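PDB 6OYC: glycosylation Associate Protein 2 from Streptococcus agalactiae serotype V, which probably works with its Gap1 and Gap3 partners in the glycosylation and accessory Sec export of serine-rich repeat adhesins. Local coordinates for residues B[256-261]-B[306-311]; B[275-278]-B[282-285]; B[299-304]-B[375-380]; B[324-329]-B[335-340]. All coordinates share one frame; numbering follows the deposited sequence.

Overall arrangement
Contacts 2, 3 and 4 share one mixed sheet of alpha/beta-hydrolase type, while contact 1 ties it to the antiparallel sheet that holds 256-261. Contacts 1 and 2 have centres about 12 Å apart and meet in a salt bridge, Arg260 NH2 to Glu283 OE2 at 2.6 Å. Contact 4 lies about 8 Å from contact 2 and about 7 Å from contact 3, centre to centre, and touches both: Asp278 OD2 is 2.9 Å from Ser340 OG, and Ser302 O is 2.6 Å from Tyr337 OH. Contacts 3 and 4 both border a GxSxG segment that resembles a nucleophile elbow, although no catalytic role is established.

Contact 1 (B[256-261]-B[306-311]); sequences PLHRRN and SAEGFE
Glu308 bridges from the loop 306-311 to His258 and Arg260, alternate residues of the strand 256-261. Its CB already heads for the strand, and CG stands anti to the carbonyl carbon (chi1 -55°), starting an extended chain that spans the gap between two backbones whose nearest CA atoms, those of Glu308 and Arg260, are 8.1 Å apart. CD then arrives at two edges at once, in the plane of the imidazole and in that of the guanidinium. At the tip the oxygens divide the work. OE2 turns its syn lone pair to His258 ND1, a short bond of 2.5 Å lying close to the ring plane, although carboxylate and ring are twisted 61° apart. OE1 takes Arg260 NE at 2.8 Å in a nearly straight salt bridge (169° at the hydrogen), with Arg260 NH2 adding a weak bond to OE1 at 3.3 Å. The stronger partner of Arg260 NH2 is Glu283, and His258 NE2 is bound to Glu191, so the imidazole is held by a carboxylate at each nitrogen. Strand 251-262 carries the contact between strands 132-135 and 185-195, Lys134 touches the Glu308 side chain, and the loop runs on into helix 313-318.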
loop_
_atom_site.group_PDB
_atom_site.type_symbol
_atom_site.label_atom_id
_atom_site.label_comp_id
_atom_site.label_asym_id
_atom_site.label_seq_id
_atom_site.Cartn_x
_atom_site.Cartn_y
_atom_site.Cartn_z
ATOM N N PRO B 256 -2.786 16.365 -1.562
ATOM C CA PRO B 256 -1.939 15.800 -2.611
ATOM C C PRO B 256 -2.766 15.172 -3.722
ATOM O O PRO B 256 -3.840 14.611 -3.495
ATOM C CB PRO B 256 -1.117 14.731 -1.874
ATOM C CG PRO B 256 -1.267 15.047 -0.414
ATOM C CD PRO B 256 -2.612 15.674 -0.274
ATOM N N LEU B 257 -2.237 15.259 -4.940
ATOM C CA LEU B 257 -2.726 14.472 -6.065
ATOM C C LEU B 257 -1.791 13.277 -6.223
ATOM O O LEU B 257 -0.610 13.446 -6.545
ATOM C CB LEU B 257 -2.782 15.318 -7.342
ATOM C CG LEU B 257 -2.883 14.552 -8.661
ATOM C CD1 LEU B 257 -4.219 13.813 -8.726
ATOM C CD2 LEU B 257 -2.736 15.494 -9.866
ATOM N N HIS B 258 -2.316 12.073 -5.985
ATOM C CA HIS B 258 -1.549 10.839 -6.100
ATOM C C HIS B 258 -1.608 10.324 -7.521
ATOM O O HIS B 258 -2.675 10.324 -8.145
ATOM C CB HIS B 258 -2.096 9.748 -5.178
ATOM C CG HIS B 258 -2.118 10.125 -3.736
ATOM N ND1 HIS B 258 -1.130 9.742 -2.857
ATOM C CD2 HIS B 258 -3.020 10.825 -3.008
ATOM C CE1 HIS B 258 -1.417 10.198 -1.651
ATOM N NE2 HIS B 258 -2.561 10.853 -1.714
ATOM N N ARG B 259 -0.479 9.803 -7.999
ATOM C CA ARG B 259 -0.462 9.053 -9.249
ATOM C C ARG B 259 0.295 7.750 -9.045
ATOM O O ARG B 259 1.354 7.735 -8.415
ATOM C CB ARG B 259 0.156 9.880 -10.383
ATOM C CG ARG B 259 1.637 10.211 -10.215
ATOM C CD ARG B 259 2.427 9.290 -11.102
ATOM N NE ARG B 259 3.808 9.716 -11.227
ATOM C CZ ARG B 259 4.771 8.963 -11.748
ATOM N NH1 ARG B 259 4.497 7.739 -12.195
ATOM N NH2 ARG B 259 6.001 9.434 -11.828
ATOM N N ARG B 260 -0.253 6.649 -9.569
ATOM C CA ARG B 260 0.235 5.306 -9.262
ATOM C C ARG B 260 0.248 4.434 -10.509
ATOM O O ARG B 260 -0.594 4.582 -11.406
ATOM C CB ARG B 260 -0.635 4.625 -8.176
ATOM C CG ARG B 260 -0.558 5.315 -6.821
ATOM C CD ARG B 260 -1.686 4.917 -5.855
ATOM N NE ARG B 260 -1.649 5.771 -4.667
ATOM C CZ ARG B 260 -2.725 6.157 -3.995
ATOM N NH1 ARG B 260 -3.927 5.748 -4.382
ATOM N NH2 ARG B 260 -2.598 6.932 -2.927
ATOM N N ASN B 261 1.209 3.508 -10.559
ATOM C CA ASN B 261 1.111 2.401 -11.508
ATOM C C ASN B 261 -0.051 1.513 -11.066
ATOM O O ASN B 261 -0.033 0.967 -9.957
ATOM C CB ASN B 261 2.406 1.596 -11.564
ATOM C CG ASN B 261 3.609 2.395 -12.093
ATOM O OD1 ASN B 261 3.509 3.583 -12.448
ATOM N ND2 ASN B 261 4.763 1.735 -12.130
ATOM N N SER B 306 8.761 8.955 0.607
ATOM C CA SER B 306 8.069 9.816 -0.355
ATOM C C SER B 306 7.490 9.006 -1.506
ATOM O O SER B 306 6.352 9.233 -1.924
ATOM C CB SER B 306 9.018 10.888 -0.907
ATOM O OG SER B 306 9.705 11.540 0.145
ATOM N N ALA B 307 8.275 8.082 -2.056
ATOM C CA ALA B 307 7.764 7.200 -3.095
ATOM C C ALA B 307 6.771 6.231 -2.472
ATOM O O ALA B 307 7.048 5.627 -1.434
ATOM C CB ALA B 307 8.907 6.444 -3.765
ATOM N N GLU B 308 5.607 6.091 -3.090
ATOM C CA GLU B 308 4.555 5.312 -2.458
ATOM C C GLU B 308 4.792 3.808 -2.624
ATOM O O GLU B 308 5.613 3.368 -3.435
ATOM C CB GLU B 308 3.197 5.729 -3.025
ATOM C CG GLU B 308 2.969 7.222 -2.879
ATOM C CD GLU B 308 1.524 7.627 -3.108
ATOM O OE1 GLU B 308 0.683 6.764 -3.501
ATOM O OE2 GLU B 308 1.232 8.828 -2.894
ATOM N N GLY B 309 4.073 3.020 -1.828
ATOM C CA GLY B 309 4.111 1.572 -1.912
ATOM C C GLY B 309 4.521 0.934 -0.595
ATOM O O GLY B 309 4.790 1.606 0.400
ATOM N N PHE B 310 4.551 -0.401 -0.605
ATOM C CA PHE B 310 4.891 -1.170 0.594
ATOM C C PHE B 310 6.395 -1.332 0.758
ATOM O O PHE B 310 7.113 -1.643 -0.199
ATOM C CB PHE B 310 4.266 -2.559 0.547
ATOM C CG PHE B 310 2.780 -2.552 0.463
ATOM C CD1 PHE B 310 2.011 -2.318 1.599
ATOM C CD2 PHE B 310 2.146 -2.784 -0.748
ATOM C CE1 PHE B 310 0.632 -2.299 1.529
ATOM C CE2 PHE B 310 0.767 -2.776 -0.835
ATOM C CZ PHE B 310 -0.003 -2.540 0.312
ATOM N N GLU B 311 6.861 -1.140 1.987
ATOM C CA GLU B 311 8.208 -1.506 2.395
ATOM C C GLU B 311 8.250 -2.938 2.910
ATOM O O GLU B 311 7.293 -3.426 3.522
ATOM C CB GLU B 311 8.697 -0.597 3.512
ATOM C CG GLU B 311 9.581 0.511 3.086
ATOM C CD GLU B 311 10.136 1.261 4.277
ATOM O OE1 GLU B 311 9.909 0.818 5.440
ATOM O OE2 GLU B 311 10.792 2.295 4.043
#

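Contact 2 (B[275-278]-B[282-285]); sequences RHID and HEFM
His276 and Phe284 sit opposite each other in a beta hairpin, strands 274-277 and 283-289, at the edge of the large mixed sheet. They form an antiparallel hydrogen-bonded pair, and their rings are almost parallel (9°) but slid apart, with centroids 4.5 Å from each other. What lies over the Phe284 ring is chiefly His276 CB, 3.7 Å from its centroid in a CH-pi contact; the far end of the imidazole is held by Thr286. The opposite face mixes a salt bridge with apolar side chains. Arg275, extended with CG anti to the backbone N (chi1 172°), runs diagonally to Glu283, and its NE meets the anti lone pair of Glu283 OE1 at 2.6 Å. That bond is practically straight and lies in the guanidinium plane, while the carboxylate is turned 82° against it. Glu283 OE2 goes instead to Arg260. Ile277 lies alongside Glu283, its CD1 3.7 Å from Glu283 CG, and Met285 runs beside the Arg275 chain. Where the strands turn, Asp278 OD1 accepts from His282 N at 2.8 Å, and Asp278 N donates back to His282 O. His282 NE2 binds Tyr157, while a water donates a hydrogen bond to Asp278 OD2 at 2.8 Å and accepts a weak one from His282 ND1.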
loop_
_atom_site.group_PDB
_atom_site.type_symbol
_atom_site.label_atom_id
_atom_site.label_comp_id
_atom_site.label_asym_id
_atom_site.label_seq_id
_atom_site.Cartn_x
_atom_site.Cartn_y
_atom_site.Cartn_z
ATOM N N ARG B 275 -6.738 -1.287 -0.934
ATOM C CA ARG B 275 -6.833 0.127 -0.603
ATOM C C ARG B 275 -7.945 0.324 0.417
ATOM O O ARG B 275 -9.034 -0.234 0.264
ATOM C CB ARG B 275 -7.114 0.945 -1.861
ATOM C CG ARG B 275 -7.425 2.438 -1.636
ATOM C CD ARG B 275 -7.154 3.207 -2.939
ATOM N NE ARG B 275 -7.601 4.591 -2.909
ATOM C CZ ARG B 275 -8.832 4.991 -3.215
ATOM N NH1 ARG B 275 -9.764 4.113 -3.571
ATOM N NH2 ARG B 275 -9.128 6.275 -3.177
ATOM N N HIS B 276 -7.672 1.112 1.451
ATOM C CA HIS B 276 -8.684 1.501 2.419
ATOM C C HIS B 276 -8.669 3.020 2.542
ATOM O O HIS B 276 -7.628 3.654 2.336
ATOM C CB HIS B 276 -8.435 0.826 3.786
ATOM C CG HIS B 276 -7.965 -0.595 3.679
ATOM N ND1 HIS B 276 -8.784 -1.672 3.932
ATOM C CD2 HIS B 276 -6.763 -1.113 3.327
ATOM C CE1 HIS B 276 -8.105 -2.793 3.752
ATOM N NE2 HIS B 276 -6.878 -2.481 3.377
ATOM N N ILE B 277 -9.824 3.610 2.867
ATOM C CA ILE B 277 -9.958 5.064 2.850
ATOM C C ILE B 277 -11.033 5.503 3.838
ATOM O O ILE B 277 -11.985 4.773 4.118
ATOM C CB ILE B 277 -10.267 5.557 1.414
ATOM C CG1 ILE B 277 -10.026 7.047 1.287
ATOM C CG2 ILE B 277 -11.686 5.207 0.989
ATOM C CD1 ILE B 277 -9.731 7.451 -0.139
ATOM N N ASP B 278 -10.880 6.713 4.362
ATOM C CA ASP B 278 -11.838 7.285 5.298
ATOM C C ASP B 278 -12.597 8.430 4.634
ATOM O O ASP B 278 -12.382 8.744 3.464
ATOM C CB ASP B 278 -11.127 7.728 6.580
ATOM C CG ASP B 278 -10.454 9.085 6.465
ATOM O OD1 ASP B 278 -10.139 9.549 5.339
ATOM O OD2 ASP B 278 -10.211 9.694 7.535
ATOM N N HIS B 282 -8.288 10.087 3.259
ATOM C CA HIS B 282 -7.039 9.579 3.800
ATOM C C HIS B 282 -6.978 8.081 3.571
ATOM O O HIS B 282 -7.910 7.361 3.939
ATOM C CB HIS B 282 -6.939 9.885 5.293
ATOM C CG HIS B 282 -6.483 11.273 5.587
ATOM N ND1 HIS B 282 -6.155 11.692 6.857
ATOM C CD2 HIS B 282 -6.305 12.344 4.775
ATOM C CE1 HIS B 282 -5.788 12.963 6.815
ATOM N NE2 HIS B 282 -5.871 13.382 5.564
ATOM N N GLU B 283 -5.889 7.613 2.961
ATOM C CA GLU B 283 -5.731 6.217 2.601
ATOM C C GLU B 283 -4.676 5.534 3.461
ATOM O O GLU B 283 -3.754 6.172 3.978
ATOM C CB GLU B 283 -5.320 6.043 1.132
ATOM C CG GLU B 283 -6.131 6.865 0.132
ATOM C CD GLU B 283 -5.425 7.004 -1.219
ATOM O OE1 GLU B 283 -5.820 6.339 -2.201
ATOM O OE2 GLU B 283 -4.456 7.779 -1.292
ATOM N N PHE B 284 -4.836 4.215 3.591
ATOM C CA PHE B 284 -3.732 3.302 3.825
ATOM C C PHE B 284 -3.943 2.097 2.926
ATOM O O PHE B 284 -5.051 1.845 2.438
ATOM C CB PHE B 284 -3.599 2.867 5.314
ATOM C CG PHE B 284 -4.783 2.077 5.860
ATOM C CD1 PHE B 284 -5.904 2.730 6.373
ATOM C CD2 PHE B 284 -4.749 0.682 5.910
ATOM C CE1 PHE B 284 -6.976 2.002 6.895
ATOM C CE2 PHE B 284 -5.818 -0.054 6.438
ATOM C CZ PHE B 284 -6.929 0.602 6.924
ATOM N N MET B 285 -2.871 1.355 2.698
ATOM C CA MET B 285 -2.955 0.157 1.883
ATOM C C MET B 285 -2.436 -1.040 2.667
ATOM O O MET B 285 -1.608 -0.903 3.574
ATOM C CB MET B 285 -2.172 0.311 0.574
ATOM C CG MET B 285 -2.876 1.219 -0.406
ATOM S SD MET B 285 -2.653 2.934 0.032
ATOM C CE MET B 285 -3.340 3.707 -1.449
HETATM O O HOH W 1 -8.030 10.799 8.835
#

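Contact 3 (B[299-304]-B[375-380])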
loop_
_atom_site.group_PDB
_atom_site.type_symbol
_atom_site.label_atom_id
_atom_site.label_comp_id
_atom_site.label_asym_id
_atom_site.label_seq_id
_atom_site.Cartn_x
_atom_site.Cartn_y
_atom_site.Cartn_z
ATOM N N VAL B 299 3.085 -8.813 10.906
ATOM C CA VAL B 299 2.670 -7.548 10.303
ATOM C C VAL B 299 3.840 -6.572 10.332
ATOM O O VAL B 299 4.426 -6.323 11.396
ATOM C CB VAL B 299 1.449 -6.960 11.036
ATOM C CG1 VAL B 299 1.040 -5.614 10.441
ATOM C CG2 VAL B 299 0.285 -7.943 11.020
ATOM N N TYR B 300 4.175 -6.008 9.172
ATOM C CA TYR B 300 5.213 -4.983 9.064
ATOM C C TYR B 300 4.588 -3.675 8.604
ATOM O O TYR B 300 4.040 -3.609 7.499
ATOM C CB TYR B 300 6.308 -5.407 8.089
ATOM C CG TYR B 300 7.459 -4.428 8.010
ATOM C CD1 TYR B 300 8.227 -4.133 9.136
ATOM C CD2 TYR B 300 7.789 -3.801 6.803
ATOM C CE1 TYR B 300 9.286 -3.241 9.067
ATOM C CE2 TYR B 300 8.843 -2.899 6.728
ATOM C CZ TYR B 300 9.590 -2.626 7.863
ATOM O OH TYR B 300 10.641 -1.741 7.792
ATOM N N PHE B 301 4.662 -2.644 9.452
ATOM C CA PHE B 301 4.271 -1.297 9.052
ATOM C C PHE B 301 5.426 -0.620 8.313
ATOM O O PHE B 301 6.560 -0.592 8.808
ATOM C CB PHE B 301 3.886 -0.452 10.261
ATOM C CG PHE B 301 2.547 -0.795 10.867
ATOM C CD1 PHE B 301 2.402 -1.913 11.676
ATOM C CD2 PHE B 301 1.453 0.029 10.676
ATOM C CE1 PHE B 301 1.189 -2.222 12.250
ATOM C CE2 PHE B 301 0.228 -0.277 11.255
ATOM C CZ PHE B 301 0.095 -1.404 12.041
ATOM N N SER B 302 5.137 -0.060 7.140
ATOM C CA SER B 302 6.184 0.576 6.356
ATOM C C SER B 302 6.681 1.836 7.052
ATOM O O SER B 302 5.916 2.556 7.708
ATOM C CB SER B 302 5.674 0.927 4.954
ATOM O OG SER B 302 5.342 -0.226 4.208
ATOM N N GLY B 303 7.977 2.100 6.899
ATOM C CA GLY B 303 8.545 3.349 7.359
ATOM C C GLY B 303 8.137 4.534 6.470
ATOM O O GLY B 303 7.351 4.425 5.526
ATOM N N PHE B 304 8.692 5.696 6.807
ATOM C CA PHE B 304 8.464 6.915 6.044
ATOM C C PHE B 304 9.123 6.809 4.671
ATOM O O PHE B 304 10.273 6.377 4.569
ATOM C CB PHE B 304 9.022 8.099 6.831
ATOM C CG PHE B 304 8.953 9.424 6.106
ATOM C CD1 PHE B 304 9.930 9.784 5.179
ATOM C CD2 PHE B 304 7.938 10.333 6.389
ATOM C CE1 PHE B 304 9.883 11.004 4.525
ATOM C CE2 PHE B 304 7.883 11.565 5.740
ATOM C CZ PHE B 304 8.863 11.897 4.803
ATOM N N TYR B 375 5.552 3.500 15.347
ATOM C CA TYR B 375 4.384 4.211 15.855
ATOM C C TYR B 375 3.102 3.466 15.518
ATOM O O TYR B 375 2.235 3.274 16.379
ATOM C CB TYR B 375 4.352 5.626 15.282
ATOM C CG TYR B 375 3.409 6.571 15.984
ATOM C CD1 TYR B 375 2.031 6.383 15.938
ATOM C CD2 TYR B 375 3.898 7.663 16.681
ATOM C CE1 TYR B 375 1.164 7.262 16.570
ATOM C CE2 TYR B 375 3.048 8.542 17.320
ATOM C CZ TYR B 375 1.681 8.345 17.258
ATOM O OH TYR B 375 0.850 9.240 17.899
ATOM N N GLY B 376 2.955 3.053 14.261
ATOM C CA GLY B 376 1.773 2.297 13.889
ATOM C C GLY B 376 1.692 0.960 14.605
ATOM O O GLY B 376 0.617 0.557 15.055
ATOM N N ALA B 377 2.830 0.262 14.731
ATOM C CA ALA B 377 2.824 -1.063 15.348
ATOM C C ALA B 377 2.429 -0.986 16.818
ATOM O O ALA B 377 1.603 -1.776 17.283
ATOM C CB ALA B 377 4.189 -1.737 15.182
ATOM N N THR B 378 2.966 -0.013 17.552
ATOM C CA THR B 378 2.657 0.099 18.978
ATOM C C THR B 378 1.299 0.758 19.226
ATOM O O THR B 378 0.521 0.279 20.059
ATOM C CB THR B 378 3.773 0.874 19.690
ATOM O OG1 THR B 378 5.050 0.309 19.349
ATOM C CG2 THR B 378 3.592 0.804 21.186
ATOM N N TYR B 379 0.988 1.847 18.512
ATOM C CA TYR B 379 -0.280 2.545 18.735
ATOM C C TYR B 379 -1.470 1.637 18.459
ATOM O O TYR B 379 -2.448 1.633 19.220
ATOM C CB TYR B 379 -0.351 3.806 17.863
ATOM C CG TYR B 379 -1.623 4.634 17.992
ATOM C CD1 TYR B 379 -2.739 4.355 17.211
ATOM C CD2 TYR B 379 -1.701 5.702 18.883
ATOM C CE1 TYR B 379 -3.905 5.109 17.326
ATOM C CE2 TYR B 379 -2.864 6.465 18.997
ATOM C CZ TYR B 379 -3.957 6.164 18.213
ATOM O OH TYR B 379 -5.118 6.912 18.299
ATOM N N HIS B 380 -1.417 0.872 17.367
ATOM C CA HIS B 380 -2.535 -0.014 17.056
ATOM C C HIS B 380 -2.426 -1.336 17.815
ATOM O O HIS B 380 -3.448 -1.987 18.064
ATOM C CB HIS B 380 -2.622 -0.234 15.537
ATOM C CG HIS B 380 -2.958 1.012 14.768
ATOM N ND1 HIS B 380 -4.220 1.570 14.768
ATOM C CD2 HIS B 380 -2.191 1.825 13.999
ATOM C CE1 HIS B 380 -4.220 2.665 14.026
ATOM N NE2 HIS B 380 -3.001 2.846 13.550
#
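Phe301 lays its ring flat against the peptide joining Gly376 to Ala377, where a strand of the alpha/beta-hydrolase-type sheet packs on the helix 372-381. In this fold that helix follows the nucleophile elbow, and a GxSxG sequence here is consistent with one. The strand and helix segments run at 123° to each other, with axes 8.3 Å apart at their closest. On the helix side the tight part is mostly backbone. Gly376 C stands over the centre of the Phe301 ring, 3.7 Å above its plane, and Gly376 CA makes a CH-pi contact 4.2 Å from the ring centroid. Having no side chain, Gly376 lets the aromatic face settle on the bare helix turn. Phe301 is placed there by its first torsion, CG anti to the carbonyl carbon (chi1 -74°), and toward one rim its CD1 touches Ala377 CB at 3.9 Å.

The loose side lies a turn further along the helix, and it is buried too. His380 approaches obliquely, its CD2 4.2 Å from Phe301 CE2. The imidazole is committed elsewhere, NE2 bonding to the carbonyl oxygen of Tyr337, whose own ring meets Phe301 edge-to-face. Gly376 O serves both sides: it lies over the face of the Phe301 ring, 3.6 Å from CZ, and it accepts the helical hydrogen bond from His380 N at 3.1 Å.

Contact 4 (B[324-329]-B[335-340])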
loop_
_atom_site.group_PDB
_atom_site.type_symbol
_atom_site.label_atom_id
_atom_site.label_comp_id
_atom_site.label_asym_id
_atom_site.label_seq_id
_atom_site.Cartn_x
_atom_site.Cartn_y
_atom_site.Cartn_z
ATOM N N MET B 324 1.584 -9.571 6.588
ATOM C CA MET B 324 0.801 -8.433 6.153
ATOM C C MET B 324 1.723 -7.228 6.103
ATOM O O MET B 324 2.581 -7.062 6.980
ATOM C CB MET B 324 -0.366 -8.190 7.103
ATOM C CG MET B 324 -1.442 -7.274 6.586
ATOM S SD MET B 324 -2.793 -7.224 7.785
ATOM C CE MET B 324 -3.747 -5.813 7.210
ATOM N N LEU B 325 1.577 -6.417 5.055
ATOM C CA LEU B 325 2.264 -5.135 4.952
ATOM C C LEU B 325 1.248 -4.003 5.004
ATOM O O LEU B 325 0.133 -4.132 4.491
ATOM C CB LEU B 325 3.076 -5.041 3.667
ATOM C CG LEU B 325 3.859 -6.288 3.263
ATOM C CD1 LEU B 325 4.526 -6.039 1.912
ATOM C CD2 LEU B 325 4.893 -6.649 4.344
ATOM N N ILE B 326 1.633 -2.899 5.635
ATOM C CA ILE B 326 0.794 -1.713 5.787
ATOM C C ILE B 326 1.659 -0.499 5.469
ATOM O O ILE B 326 2.753 -0.353 6.026
ATOM C CB ILE B 326 0.201 -1.610 7.209
ATOM C CG1 ILE B 326 -0.203 -3.003 7.730
ATOM C CG2 ILE B 326 -0.975 -0.634 7.247
ATOM C CD1 ILE B 326 -1.101 -2.994 8.940
ATOM N N CYS B 327 1.176 0.365 4.580
ATOM C CA CYS B 327 1.870 1.604 4.255
ATOM C C CYS B 327 0.880 2.764 4.274
ATOM O O CYS B 327 -0.332 2.576 4.125
ATOM C CB CYS B 327 2.560 1.534 2.889
ATOM S SG CYS B 327 1.395 1.399 1.516
ATOM N N ASP B 328 1.418 3.961 4.468
ATOM C CA ASP B 328 0.625 5.177 4.666
ATOM C C ASP B 328 1.106 6.210 3.657
ATOM O O ASP B 328 2.208 6.772 3.824
ATOM C CB ASP B 328 0.767 5.674 6.103
ATOM C CG ASP B 328 0.098 7.004 6.341
ATOM O OD1 ASP B 328 -0.555 7.532 5.414
ATOM O OD2 ASP B 328 0.225 7.530 7.478
ATOM N N PRO B 329 0.351 6.471 2.595
ATOM C CA PRO B 329 0.842 7.346 1.520
ATOM C C PRO B 329 0.538 8.826 1.701
ATOM O O PRO B 329 0.732 9.579 0.746
ATOM C CB PRO B 329 0.086 6.801 0.299
ATOM C CG PRO B 329 -1.279 6.448 0.879
ATOM C CD PRO B 329 -0.964 5.877 2.270
ATOM N N ALA B 335 2.035 9.606 7.450
ATOM C CA ALA B 335 1.600 10.381 8.602
ATOM C C ALA B 335 1.382 9.476 9.816
ATOM O O ALA B 335 0.471 9.701 10.628
ATOM C CB ALA B 335 0.340 11.188 8.274
ATOM N N PHE B 336 2.202 8.429 9.943
ATOM C CA PHE B 336 2.314 7.668 11.185
ATOM C C PHE B 336 1.016 6.931 11.542
ATOM O O PHE B 336 0.712 6.723 12.718
ATOM C CB PHE B 336 2.758 8.590 12.333
ATOM C CG PHE B 336 4.216 8.969 12.263
ATOM C CD1 PHE B 336 4.680 9.804 11.273
ATOM C CD2 PHE B 336 5.129 8.448 13.167
ATOM C CE1 PHE B 336 6.030 10.123 11.186
ATOM C CE2 PHE B 336 6.468 8.767 13.095
ATOM C CZ PHE B 336 6.921 9.609 12.101
ATOM N N TYR B 337 0.239 6.533 10.533
ATOM C CA TYR B 337 -0.921 5.645 10.682
ATOM C C TYR B 337 -1.973 6.186 11.638
ATOM O O TYR B 337 -2.819 5.428 12.121
ATOM C CB TYR B 337 -0.480 4.233 11.100
ATOM C CG TYR B 337 0.539 3.697 10.134
ATOM C CD1 TYR B 337 0.147 3.057 8.967
ATOM C CD2 TYR B 337 1.904 3.905 10.338
ATOM C CE1 TYR B 337 1.094 2.590 8.045
ATOM C CE2 TYR B 337 2.846 3.428 9.431
ATOM C CZ TYR B 337 2.438 2.781 8.288
ATOM O OH TYR B 337 3.377 2.325 7.377
ATOM N N ILE B 338 -1.979 7.487 11.901
ATOM C CA ILE B 338 -3.012 8.070 12.745
ATOM C C ILE B 338 -3.833 9.055 11.930
ATOM O O ILE B 338 -3.421 9.530 10.870
ATOM C CB ILE B 338 -2.435 8.740 14.007
ATOM C CG1 ILE B 338 -1.357 9.748 13.640
ATOM C CG2 ILE B 338 -1.854 7.676 14.947
ATOM C CD1 ILE B 338 -0.968 10.634 14.793
ATOM N N GLY B 339 -5.022 9.342 12.435
ATOM C CA GLY B 339 -5.950 10.212 11.748
ATOM C C GLY B 339 -7.325 10.077 12.358
ATOM O O GLY B 339 -7.442 9.974 13.579
ATOM N N SER B 340 -8.362 10.053 11.525
ATOM C CA SER B 340 -9.717 9.943 12.038
ATOM C C SER B 340 -9.900 8.617 12.764
ATOM O O SER B 340 -9.121 7.669 12.605
ATOM C CB SER B 340 -10.743 10.082 10.910
ATOM O OG SER B 340 -10.966 8.855 10.206
HETATM O O HOH W 2 4.123 4.135 4.658
#
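Ile326 is the first residue of 324-329 to meet Tyr337, its CG2 resting 3.9 Å from Tyr337 CE1 while the side chain also touches Ile351 of helix 341-358. Its carbonyl oxygen lies 3.1 Å from Tyr337 OH. The established partner of that hydroxyl, however, is the carbonyl oxygen of Ser302, just past the end of the neighbouring strand 297-301, and Ile326 O is itself bound by Ser302. Cys327 offers backbone alone: its CA is 3.5 Å from Tyr337 OH, and its CB points the other way, toward Met285 and Phe310.

Asp328 carries most of the polar load. Its N donates to a water at 2.7 Å, which in turn gives a weak bond to Tyr337 OH at 3.4 Å. CB sits over one face of the Tyr337 ring in a CH-pi contact, 4.0 Å from the centroid. With CG anti to the backbone N (chi1 174°), the carboxylate reaches past the ring to a type I' beta turn, Ala335 to Ile338, in the loop that leads from strand 323-327 to helix 341-358 of this alpha/beta-hydrolase-type domain. OD2 binds the turn twice, from opposite faces of its plane: Ala335 N comes in at 2.8 Å, 64° out of the carboxylate plane, and Tyr337 N at 3.2 Å on the anti side, 26° out. Arg330 adds a salt bridge to the same oxygen, so three donors grip it.

Pro329 CB points away from 335-340, and its carbonyl oxygen accepts from Lys134 of the antiparallel sheet. Across the loop Ser340 N-caps the helix, OG binding Tyr343 N.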